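Local atomic coordinates of ABC transporter substrate-binding protein (Streptococcus pneumoniae, PDB entry 4OHN), a protein that binds histidine in the crystal and probably delivers this or a related amino acid to an ABC uptake transporter. Residues R180-A183 / N184-E188; L165-K169 / N170-D174; F33-K36 / D37-A41; S229-D233 / G234-E238. All blocks are in the same frame, centred on the assembly; numbering follows the deposited sequence.

Contact 1 of 4, residues R180-A183 / N184-E188; sequences RVYA and NYYLE. With ACT (acetate ion), chain C.
Arg180 meets Asn184 one helical turn further on. Arg180 O accepts from Asn184 N at 2.9 Å. The side chains meet as well, Arg180 CG lying 3.7 Å from Asn184 ND2. The Arg180 chain runs extended to NE, which donates to a water at 2.7 Å. That water donates in turn to Asn184 OD1 and links the two polar ends. Val181 O accepts from Tyr185 N at a longer 3.3 Å. Tyr182 and Tyr186 lie side by side and point the same way. Both have CG anti to the backbone N (chi1 -177° and 173°). Their planes are 21° apart but slid, so the rings hardly overlap; Tyr182 CE2 instead rests on Tyr186 CB at 3.6 Å. Tyr186 OH donates to OXT of an acetate at 2.7 Å, an ion probably from the crystallisation liquor that Tyr196 also binds. Ala183 O accepts from Leu187 N, continuing the i to i+4 pattern. The Tyr182 ring also meets Phe28, which lines the histidine pocket, so this helix backs the wall of the site. Helix 180-189 packs against helix 161-169, where Asn162 bonds the Tyr182 hydroxyl. Ala183 faces strand 102-111, and Leu187 faces strand 196-200.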
loop_
_atom_site.group_PDB
_atom_site.type_symbol
_atom_site.label_atom_id
_atom_site.label_comp_id
_atom_site.label_asym_id
_atom_site.label_seq_id
_atom_site.Cartn_x
_atom_site.Cartn_y
_atom_site.Cartn_z
ATOM N N ARG A 180 -5.325 -5.112 -4.856
ATOM C CA ARG A 180 -5.716 -6.509 -4.761
ATOM C C ARG A 180 -5.271 -7.131 -3.444
ATOM O O ARG A 180 -5.999 -7.903 -2.851
ATOM C CB ARG A 180 -5.189 -7.300 -5.956
ATOM C CG ARG A 180 -5.828 -8.687 -6.126
ATOM C CD ARG A 180 -5.452 -9.278 -7.495
ATOM N NE ARG A 180 -6.423 -10.241 -8.000
ATOM C CZ ARG A 180 -6.484 -10.637 -9.269
ATOM N NH1 ARG A 180 -5.641 -10.141 -10.160
ATOM N NH2 ARG A 180 -7.392 -11.522 -9.650
ATOM N N VAL A 181 -4.072 -6.808 -2.957
ATOM C CA VAL A 181 -3.624 -7.436 -1.713
ATOM C C VAL A 181 -4.543 -7.079 -0.566
ATOM O O VAL A 181 -4.825 -7.896 0.294
ATOM C CB VAL A 181 -2.173 -7.085 -1.297
ATOM C CG1 VAL A 181 -1.185 -7.541 -2.361
ATOM C CG2 VAL A 181 -2.020 -5.591 -0.962
ATOM N N TYR A 182 -5.020 -5.845 -0.551
ATOM C CA TYR A 182 -5.947 -5.455 0.499
ATOM C C TYR A 182 -7.275 -6.186 0.342
ATOM O O TYR A 182 -7.780 -6.788 1.287
ATOM C CB TYR A 182 -6.128 -3.935 0.478
ATOM C CG TYR A 182 -7.020 -3.358 1.556
ATOM C CD1 TYR A 182 -6.558 -2.427 2.459
ATOM C CD2 TYR A 182 -8.333 -3.740 1.681
ATOM C CE1 TYR A 182 -7.402 -1.910 3.444
ATOM C CE2 TYR A 182 -9.128 -3.248 2.629
ATOM C CZ TYR A 182 -8.680 -2.351 3.506
ATOM O OH TYR A 182 -9.581 -1.876 4.467
ATOM N N ALA A 183 -7.853 -6.122 -0.855
ATOM C CA ALA A 183 -9.157 -6.727 -1.075
ATOM C C ALA A 183 -9.154 -8.194 -0.703
ATOM O O ALA A 183 -10.067 -8.650 0.012
ATOM C CB ALA A 183 -9.581 -6.541 -2.531
ATOM N N ASN A 184 -8.152 -8.942 -1.154
ATOM C CA ASN A 184 -8.091 -10.390 -0.880
ATOM C C ASN A 184 -8.048 -10.655 0.624
ATOM O O ASN A 184 -8.792 -11.489 1.146
ATOM C CB ASN A 184 -6.845 -11.020 -1.514
ATOM C CG ASN A 184 -6.939 -11.183 -3.027
ATOM O OD1 ASN A 184 -8.014 -11.133 -3.609
ATOM N ND2 ASN A 184 -5.788 -11.422 -3.663
ATOM N N TYR A 185 -7.184 -9.949 1.345
ATOM C CA TYR A 185 -7.043 -10.199 2.769
ATOM C C TYR A 185 -8.292 -9.764 3.543
ATOM O O TYR A 185 -8.805 -10.501 4.395
ATOM C CB TYR A 185 -5.793 -9.493 3.324
ATOM C CG TYR A 185 -5.533 -9.810 4.769
ATOM C CD1 TYR A 185 -6.146 -9.083 5.775
ATOM C CD2 TYR A 185 -4.680 -10.845 5.128
ATOM C CE1 TYR A 185 -5.947 -9.374 7.101
ATOM C CE2 TYR A 185 -4.463 -11.143 6.446
ATOM C CZ TYR A 185 -5.087 -10.399 7.435
ATOM O OH TYR A 185 -4.857 -10.695 8.765
ATOM N N TYR A 186 -8.754 -8.555 3.259
ATOM C CA TYR A 186 -9.913 -8.005 3.952
ATOM C C TYR A 186 -11.132 -8.896 3.787
ATOM O O TYR A 186 -11.825 -9.221 4.756
ATOM C CB TYR A 186 -10.218 -6.621 3.394
ATOM C CG TYR A 186 -11.514 -6.028 3.919
ATOM C CD1 TYR A 186 -12.726 -6.345 3.334
ATOM C CD2 TYR A 186 -11.515 -5.144 4.968
ATOM C CE1 TYR A 186 -13.921 -5.823 3.811
ATOM C CE2 TYR A 186 -12.716 -4.602 5.456
ATOM C CZ TYR A 186 -13.908 -4.957 4.866
ATOM O OH TYR A 186 -15.088 -4.415 5.343
ATOM N N LEU A 187 -11.416 -9.276 2.551
ATOM C CA LEU A 187 -12.662 -10.010 2.311
ATOM C C LEU A 187 -12.619 -11.369 2.982
ATOM O O LEU A 187 -13.632 -11.829 3.548
ATOM C CB LEU A 187 -12.910 -10.132 0.817
ATOM C CG LEU A 187 -13.242 -8.812 0.113
ATOM C CD1 LEU A 187 -13.243 -8.994 -1.403
ATOM C CD2 LEU A 187 -14.573 -8.236 0.559
ATOM N N GLU A 188 -11.465 -12.015 2.965
ATOM C CA GLU A 188 -11.323 -13.297 3.646
ATOM C C GLU A 188 -11.435 -13.133 5.165
ATOM O O GLU A 188 -12.118 -13.913 5.832
ATOM C CB GLU A 188 -10.021 -13.981 3.259
ATOM C CG GLU A 188 -9.935 -15.418 3.726
ATOM C CD GLU A 188 -8.830 -16.197 3.037
ATOM O OE1 GLU A 188 -7.846 -15.574 2.583
ATOM O OE2 GLU A 188 -8.950 -17.437 2.945
HETATM C C ACT C . -17.873 -5.511 3.351
HETATM O O ACT C . -18.989 -6.064 3.196
HETATM O OXT ACT C . -17.365 -5.584 4.496
HETATM C CH3 ACT C . -17.206 -4.823 2.209
HETATM O O HOH W 1 -8.286 -11.410 -6.420
#

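Contact 2 of 4, residues L165-K169 / N170-D174; sequences LIDLK and NDRID
Asp167 and Arg172 both have CG beside the backbone N (chi1 -84° and -61°), and the extended arginine chain carries its guanidinium back to the carboxylate. This salt bridge spans a Schellman motif that ends helix 161-169. Asp171, with positive phi, is its C-prime residue. Arg172 N bonds Asp167 O at 2.9 Å, and Asp171 N bonds Leu168 O at 3.1 Å. In the salt bridge Arg172 NH1 lies 2.9 Å from Asp167 OD1. The oxygen sits at the guanidinium edge but is met from above the carboxylate plane, and the two planes stand 75° apart. Tyr158 holds the other carboxylate oxygen, OD2. One face of the guanidinium is covered by Asn170 CB, 3.7 Å above its centre. Asn170 also turns its amide back along the helix. Its ND2 bonds Ile166 O at 2.9 Å, while its backbone N makes only weak bonds to the carbonyls of Ile166 and Asp167. On the buried side Ile173 CG1 packs against Leu168 CB at 3.9 Å, and Ile173 reaches strand 155-158. Lys111 pairs with Asp171 and also bonds the carbonyl of Lys169, so a charge sits at the helix C terminus. The turn leads into strand 175-179. A water lies 2.8 Å from Leu168 O and 2.9 Å from Ile173 O.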
loop_
_atom_site.group_PDB
_atom_site.type_symbol
_atom_site.label_atom_id
_atom_site.label_comp_id
_atom_site.label_asym_id
_atom_site.label_seq_id
_atom_site.Cartn_x
_atom_site.Cartn_y
_atom_site.Cartn_z
ATOM N N LEU A 165 -15.237 0.672 1.765
ATOM C CA LEU A 165 -15.837 -0.655 1.751
ATOM C C LEU A 165 -17.181 -0.693 2.492
ATOM O O LEU A 165 -18.098 -1.377 2.040
ATOM C CB LEU A 165 -14.871 -1.684 2.328
ATOM C CG LEU A 165 -13.792 -2.091 1.313
ATOM C CD1 LEU A 165 -12.565 -2.685 2.019
ATOM C CD2 LEU A 165 -14.335 -3.064 0.273
ATOM N N ILE A 166 -17.324 0.040 3.593
ATOM C CA ILE A 166 -18.625 0.176 4.225
ATOM C C ILE A 166 -19.603 0.853 3.261
ATOM O O ILE A 166 -20.781 0.479 3.171
ATOM C CB ILE A 166 -18.522 0.921 5.579
ATOM C CG1 ILE A 166 -17.723 0.088 6.586
ATOM C CG2 ILE A 166 -19.902 1.245 6.164
ATOM C CD1 ILE A 166 -18.298 -1.257 6.927
ATOM N N ASP A 167 -19.129 1.830 2.509
ATOM C CA ASP A 167 -20.007 2.488 1.555
ATOM C C ASP A 167 -20.407 1.530 0.416
ATOM O O ASP A 167 -21.566 1.539 -0.010
ATOM C CB ASP A 167 -19.402 3.787 1.014
ATOM C CG ASP A 167 -19.652 4.971 1.923
ATOM O OD1 ASP A 167 -19.945 4.777 3.127
ATOM O OD2 ASP A 167 -19.585 6.131 1.436
ATOM N N LEU A 168 -19.480 0.717 -0.068
ATOM C CA LEU A 168 -19.797 -0.309 -1.066
ATOM C C LEU A 168 -20.835 -1.295 -0.516
ATOM O O LEU A 168 -21.812 -1.629 -1.205
ATOM C CB LEU A 168 -18.515 -1.029 -1.480
ATOM C CG LEU A 168 -18.662 -2.072 -2.588
ATOM C CD1 LEU A 168 -18.992 -1.430 -3.948
ATOM C CD2 LEU A 168 -17.422 -2.956 -2.672
ATOM N N LYS A 169 -20.625 -1.764 0.714
ATOM C CA LYS A 169 -21.549 -2.697 1.377
ATOM C C LYS A 169 -22.968 -2.134 1.461
ATOM O O LYS A 169 -23.938 -2.881 1.420
ATOM C CB LYS A 169 -21.032 -2.977 2.779
ATOM C CG LYS A 169 -21.869 -3.931 3.585
ATOM C CD LYS A 169 -21.264 -4.080 4.980
ATOM C CE LYS A 169 -22.035 -5.014 5.863
ATOM N NZ LYS A 169 -21.279 -5.148 7.141
ATOM N N ASN A 170 -23.057 -0.803 1.591
ATOM C CA ASN A 170 -24.328 -0.104 1.738
ATOM C C ASN A 170 -24.880 0.517 0.457
ATOM O O ASN A 170 -25.804 1.316 0.517
ATOM C CB ASN A 170 -24.201 0.959 2.830
ATOM C CG ASN A 170 -24.286 0.355 4.206
ATOM O OD1 ASN A 170 -25.374 0.111 4.708
ATOM N ND2 ASN A 170 -23.148 0.098 4.817
ATOM N N ASP A 171 -24.323 0.128 -0.688
ATOM C CA ASP A 171 -24.817 0.549 -2.007
ATOM C C ASP A 171 -24.619 2.043 -2.269
ATOM O O ASP A 171 -25.211 2.588 -3.198
ATOM C CB ASP A 171 -26.301 0.172 -2.216
ATOM C CG ASP A 171 -26.533 -1.295 -2.500
ATOM O OD1 ASP A 171 -25.550 -2.068 -2.605
ATOM O OD2 ASP A 171 -27.730 -1.657 -2.612
ATOM N N ARG A 172 -23.758 2.693 -1.503
ATOM C CA ARG A 172 -23.525 4.117 -1.696
ATOM C C ARG A 172 -22.577 4.346 -2.866
ATOM O O ARG A 172 -22.619 5.402 -3.511
ATOM C CB ARG A 172 -22.974 4.757 -0.427
ATOM C CG ARG A 172 -23.912 4.635 0.754
ATOM C CD ARG A 172 -23.204 5.034 2.048
ATOM N NE ARG A 172 -24.070 4.803 3.201
ATOM C CZ ARG A 172 -23.666 4.332 4.374
ATOM N NH1 ARG A 172 -22.402 4.064 4.592
ATOM N NH2 ARG A 172 -24.541 4.166 5.334
ATOM N N ILE A 173 -21.715 3.371 -3.126
ATOM C CA ILE A 173 -20.924 3.282 -4.356
ATOM C C ILE A 173 -21.203 1.915 -4.958
ATOM O O ILE A 173 -21.610 0.989 -4.242
ATOM C CB ILE A 173 -19.404 3.519 -4.147
ATOM C CG1 ILE A 173 -18.814 2.511 -3.154
ATOM C CG2 ILE A 173 -19.182 4.947 -3.653
ATOM C CD1 ILE A 173 -17.311 2.651 -2.944
ATOM N N ASP A 174 -21.006 1.779 -6.261
ATOM C CA ASP A 174 -21.226 0.519 -6.971
ATOM C C ASP A 174 -19.954 -0.298 -7.169
ATOM O O ASP A 174 -20.016 -1.517 -7.323
ATOM C CB ASP A 174 -21.852 0.813 -8.338
ATOM C CG ASP A 174 -23.194 1.495 -8.209
ATOM O OD1 ASP A 174 -24.064 0.878 -7.555
ATOM O OD2 ASP A 174 -23.373 2.611 -8.740
HETATM O O HOH W 2 -22.616 -1.679 -3.911
#

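Contact 3 of 4, residues F33-K36 / D37-A41; sequences FAQK and DGSYA
The Tyr40 ring has Phe33 O and Ala34 CA at its edge, close to its plane, with CD1 4.0 Å from Ala34 CA. Phe24 makes an edge-to-face pair with the same ring, and Trp61 and Pro63 of strand 58-63 also touch Tyr40. The Phe33 ring is met obliquely by Ala41 O, 3.2 Å from CD2. Phe33 has CG between its backbone N and carbonyl carbon (chi1 63°), which brings the ring close to the carbonyl of its strand partner. The flat amide of Gln35 lies against Ala41 CB, 3.3 Å from CD. Its NE2 donates to Ser39 OG at 2.9 Å, with the oxygen near the amide plane. Ser39 OG donates to Asp37 OD1 at 2.6 Å, on the syn lone pair. Ser39 N reaches the same oxygen from above the carboxylate plane, which makes an Asx turn. Two donors thus grip OD1, and the Gln35 amide is chained to the turn through the serine. Backbone bonds join Phe33 and Ala41 in both directions, and Gln35 N bonds Ser39 O at 2.8 Å. Ala34 and Tyr40 form the non-hydrogen-bonded pair. Gly38 N returns to Gln35 O at 2.9 Å, and Gly38, with positive phi, is the bulge residue. This is a 3:5 antiparallel beta hairpin, a type I turn from Gln35 to Gly38 plus a G1 bulge, on the surface of the solute-binding fold.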
loop_
_atom_site.group_PDB
_atom_site.type_symbol
_atom_site.label_atom_id
_atom_site.label_comp_id
_atom_site.label_asym_id
_atom_site.label_seq_id
_atom_site.Cartn_x
_atom_site.Cartn_y
_atom_site.Cartn_z
ATOM N N PHE A 33 -1.325 -2.475 9.985
ATOM C CA PHE A 33 -2.681 -2.137 10.419
ATOM C C PHE A 33 -2.865 -2.338 11.908
ATOM O O PHE A 33 -2.155 -3.147 12.541
ATOM C CB PHE A 33 -3.717 -2.960 9.633
ATOM C CG PHE A 33 -3.624 -4.447 9.862
ATOM C CD1 PHE A 33 -4.407 -5.075 10.818
ATOM C CD2 PHE A 33 -2.757 -5.240 9.121
ATOM C CE1 PHE A 33 -4.329 -6.442 11.012
ATOM C CE2 PHE A 33 -2.672 -6.602 9.317
ATOM C CZ PHE A 33 -3.455 -7.206 10.264
ATOM N N ALA A 34 -3.802 -1.599 12.483
ATOM C CA ALA A 34 -4.190 -1.738 13.873
ATOM C C ALA A 34 -5.036 -2.979 14.027
ATOM O O ALA A 34 -6.074 -3.151 13.353
ATOM C CB ALA A 34 -4.966 -0.522 14.326
ATOM N N GLN A 35 -4.603 -3.851 14.937
ATOM C CA GLN A 35 -5.295 -5.102 15.220
ATOM C C GLN A 35 -6.414 -4.928 16.239
ATOM O O GLN A 35 -6.716 -3.815 16.667
ATOM C CB GLN A 35 -4.315 -6.137 15.755
ATOM C CG GLN A 35 -3.190 -6.479 14.830
ATOM C CD GLN A 35 -2.398 -7.624 15.391
ATOM O OE1 GLN A 35 -2.527 -8.756 14.933
ATOM N NE2 GLN A 35 -1.596 -7.344 16.406
ATOM N N LYS A 36 -7.031 -6.031 16.656
ATOM C CA LYS A 36 -8.168 -5.968 17.533
ATOM C C LYS A 36 -7.804 -5.337 18.860
ATOM O O LYS A 36 -8.693 -4.762 19.486
ATOM C CB LYS A 36 -8.820 -7.356 17.729
ATOM C CG LYS A 36 -8.113 -8.292 18.706
ATOM C CD LYS A 36 -8.966 -9.529 19.019
ATOM C CE LYS A 36 -10.307 -9.155 19.645
ATOM N NZ LYS A 36 -10.938 -10.280 20.394
ATOM N N ASP A 37 -6.539 -5.422 19.279
ATOM C CA ASP A 37 -6.088 -4.810 20.529
ATOM C C ASP A 37 -5.410 -3.442 20.339
ATOM O O ASP A 37 -4.829 -2.905 21.283
ATOM C CB ASP A 37 -5.157 -5.752 21.317
ATOM C CG ASP A 37 -3.858 -6.036 20.610
ATOM O OD1 ASP A 37 -3.586 -5.492 19.529
ATOM O OD2 ASP A 37 -3.068 -6.835 21.164
ATOM N N GLY A 38 -5.442 -2.927 19.118
ATOM C CA GLY A 38 -4.862 -1.628 18.819
ATOM C C GLY A 38 -3.384 -1.654 18.495
ATOM O O GLY A 38 -2.826 -0.645 18.073
ATOM N N SER A 39 -2.724 -2.797 18.655
ATOM C CA SER A 39 -1.309 -2.926 18.287
ATOM C C SER A 39 -1.167 -3.083 16.779
ATOM O O SER A 39 -2.122 -3.454 16.096
ATOM C CB SER A 39 -0.672 -4.118 18.998
ATOM O OG SER A 39 -1.166 -5.340 18.488
ATOM N N TYR A 40 -0.005 -2.768 16.245
ATOM C CA TYR A 40 0.188 -2.792 14.810
ATOM C C TYR A 40 0.800 -4.110 14.353
ATOM O O TYR A 40 1.714 -4.628 14.992
ATOM C CB TYR A 40 1.083 -1.635 14.360
ATOM C CG TYR A 40 0.592 -0.289 14.824
ATOM C CD1 TYR A 40 -0.733 0.101 14.643
ATOM C CD2 TYR A 40 1.442 0.583 15.473
ATOM C CE1 TYR A 40 -1.185 1.343 15.080
ATOM C CE2 TYR A 40 1.010 1.819 15.908
ATOM C CZ TYR A 40 -0.303 2.194 15.722
ATOM O OH TYR A 40 -0.708 3.422 16.185
ATOM N N ALA A 41 0.301 -4.631 13.250
ATOM C CA ALA A 41 0.793 -5.886 12.675
ATOM C C ALA A 41 0.712 -5.825 11.164
ATOM O O ALA A 41 0.024 -4.976 10.599
ATOM C CB ALA A 41 -0.007 -7.075 13.174
#

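Contact 4 of 4, residues S229-D233 / G234-E238; sequences SLYKD and GKFQE
Tyr231 puts the edge of its ring on the face of Phe236 in a T-shaped pair. The centroids are 4.8 Å apart and the planes meet at 61°. Tyr231 CE1 does the touching, 3.5 Å above the centre of the Phe236 ring. Phe236 has CG anti to its backbone N (chi1 -171°), which sets its ring alongside the tyrosine. Beside this pair, Leu230 CD2 lies 3.8 Å from Lys235 CB. One backbone bond and one side-chain bond set these positions. Leu230 O accepts from Phe236 N at 3.1 Å, from above the carbonyl plane. Asp233 OD1 accepts from Lys235 N at 3.0 Å, nearly along its C-O axis, and so holds the start of the second helix. Its other oxygen, OD2, forms a salt bridge with Lys54, in the loop after helix 43-53. Two waters fill in the bend. One receives Gln237 N and donates to Leu230 O at 2.8 Å; the other bridges Tyr231 O and Gln237 NE2. The Gln237 amide is held further by Asp247. Outside this shell, Leu230 and Phe236 both rest on Leu47 of helix 43-53, and Tyr231 touches Tyr101. The whole is a tight bend between two consecutive helices, 217-232 and 235-244, with Gly234, at positive phi, in the N-cap position of the second.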
loop_
_atom_site.group_PDB
_atom_site.type_symbol
_atom_site.label_atom_id
_atom_site.label_comp_id
_atom_site.label_asym_id
_atom_site.label_seq_id
_atom_site.Cartn_x
_atom_site.Cartn_y
_atom_site.Cartn_z
ATOM N N SER A 229 19.828 -10.262 2.541
ATOM C CA SER A 229 19.991 -11.231 3.623
ATOM C C SER A 229 18.681 -11.950 3.879
ATOM O O SER A 229 18.675 -13.157 4.043
ATOM C CB SER A 229 20.433 -10.534 4.942
ATOM O OG SER A 229 21.830 -10.365 5.042
ATOM N N LEU A 230 17.578 -11.197 3.937
ATOM C CA LEU A 230 16.295 -11.768 4.333
ATOM C C LEU A 230 15.773 -12.757 3.298
ATOM O O LEU A 230 15.065 -13.696 3.658
ATOM C CB LEU A 230 15.264 -10.666 4.606
ATOM C CG LEU A 230 15.646 -9.743 5.769
ATOM C CD1 LEU A 230 14.729 -8.552 5.833
ATOM C CD2 LEU A 230 15.592 -10.462 7.071
ATOM N N TYR A 231 16.147 -12.589 2.040
ATOM C CA TYR A 231 15.754 -13.542 1.006
ATOM C C TYR A 231 16.391 -14.911 1.193
ATOM O O TYR A 231 15.834 -15.932 0.805
ATOM C CB TYR A 231 16.102 -13.021 -0.398
ATOM C CG TYR A 231 15.245 -11.866 -0.863
ATOM C CD1 TYR A 231 13.877 -11.860 -0.651
ATOM C CD2 TYR A 231 15.802 -10.784 -1.521
ATOM C CE1 TYR A 231 13.079 -10.811 -1.080
ATOM C CE2 TYR A 231 15.008 -9.716 -1.943
ATOM C CZ TYR A 231 13.654 -9.749 -1.720
ATOM O OH TYR A 231 12.833 -8.713 -2.136
ATOM N N LYS A 232 17.596 -14.953 1.727
ATOM C CA LYS A 232 18.298 -16.219 1.878
ATOM C C LYS A 232 18.298 -16.773 3.280
ATOM O O LYS A 232 18.610 -17.937 3.446
ATOM C CB LYS A 232 19.717 -16.119 1.348
ATOM C CG LYS A 232 20.570 -15.081 2.063
ATOM C CD LYS A 232 21.987 -15.060 1.505
ATOM C CE LYS A 232 22.674 -13.759 1.908
ATOM N NZ LYS A 232 24.075 -13.678 1.403
ATOM N N ASP A 233 17.956 -15.978 4.295
ATOM C CA ASP A 233 17.976 -16.504 5.658
ATOM C C ASP A 233 16.666 -17.130 6.123
ATOM O O ASP A 233 16.548 -17.538 7.286
ATOM C CB ASP A 233 18.505 -15.476 6.684
ATOM C CG ASP A 233 17.610 -14.287 6.865
ATOM O OD1 ASP A 233 16.422 -14.314 6.476
ATOM O OD2 ASP A 233 18.120 -13.269 7.414
ATOM N N GLY A 234 15.696 -17.189 5.219
ATOM C CA GLY A 234 14.404 -17.784 5.515
ATOM C C GLY A 234 13.350 -16.796 5.980
ATOM O O GLY A 234 12.148 -17.111 5.966
ATOM N N LYS A 235 13.762 -15.603 6.386
ATOM C CA LYS A 235 12.831 -14.701 7.025
ATOM C C LYS A 235 11.820 -14.102 6.043
ATOM O O LYS A 235 10.629 -14.008 6.356
ATOM C CB LYS A 235 13.599 -13.602 7.760
ATOM C CG LYS A 235 12.730 -12.676 8.594
ATOM C CD LYS A 235 11.923 -13.437 9.635
ATOM C CE LYS A 235 12.230 -12.997 11.046
ATOM N NZ LYS A 235 11.487 -13.850 12.022
ATOM N N PHE A 236 12.252 -13.699 4.859
ATOM C CA PHE A 236 11.298 -13.157 3.908
ATOM C C PHE A 236 10.224 -14.187 3.584
ATOM O O PHE A 236 9.021 -13.880 3.559
ATOM C CB PHE A 236 11.984 -12.682 2.619
ATOM C CG PHE A 236 11.069 -11.926 1.705
ATOM C CD1 PHE A 236 10.990 -10.552 1.767
ATOM C CD2 PHE A 236 10.256 -12.602 0.822
ATOM C CE1 PHE A 236 10.138 -9.855 0.938
ATOM C CE2 PHE A 236 9.396 -11.895 -0.007
ATOM C CZ PHE A 236 9.347 -10.525 0.070
ATOM N N GLN A 237 10.639 -15.424 3.362
ATOM C CA GLN A 237 9.696 -16.486 3.066
ATOM C C GLN A 237 8.741 -16.756 4.218
ATOM O O GLN A 237 7.544 -16.984 3.999
ATOM C CB GLN A 237 10.438 -17.774 2.702
ATOM C CG GLN A 237 11.084 -17.724 1.338
ATOM C CD GLN A 237 10.139 -17.233 0.273
ATOM O OE1 GLN A 237 9.006 -17.699 0.165
ATOM N NE2 GLN A 237 10.585 -16.261 -0.501
ATOM N N GLU A 238 9.260 -16.740 5.438
ATOM C CA GLU A 238 8.426 -16.935 6.617
ATOM C C GLU A 238 7.351 -15.845 6.693
ATOM O O GLU A 238 6.178 -16.137 6.917
ATOM C CB GLU A 238 9.307 -16.913 7.859
ATOM C CG GLU A 238 8.582 -16.952 9.197
ATOM C CD GLU A 238 9.524 -16.661 10.356
ATOM O OE1 GLU A 238 10.745 -16.884 10.206
ATOM O OE2 GLU A 238 9.044 -16.204 11.411
HETATM O O HOH W 3 13.550 -16.025 3.030
HETATM O O HOH W 4 13.356 -15.593 -0.578
#

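How the contacts relate
From the N terminus the first is contact 3, which closes the hairpin of strands 32-34 and 40-41. Contact 2 follows at the end of helix 161-169 and turns the chain into strand 175-179. Contact 1 comes next, within helix 180-189. Contact 4 is last, at the bend between helices 217-232 and 235-244. All four lie in series, and none nests in or crosses another. Contacts 1 and 2 touch where Leu165 packs on Tyr182 and Tyr186, joining helix 161-169 to helix 180-189. Tyr185 against Phe33 joins helix 180-189 to the hairpin of contact 3. Contact 4 touches none of them and lies across the chain's centre from contact 2, with centres about 39 Å apart.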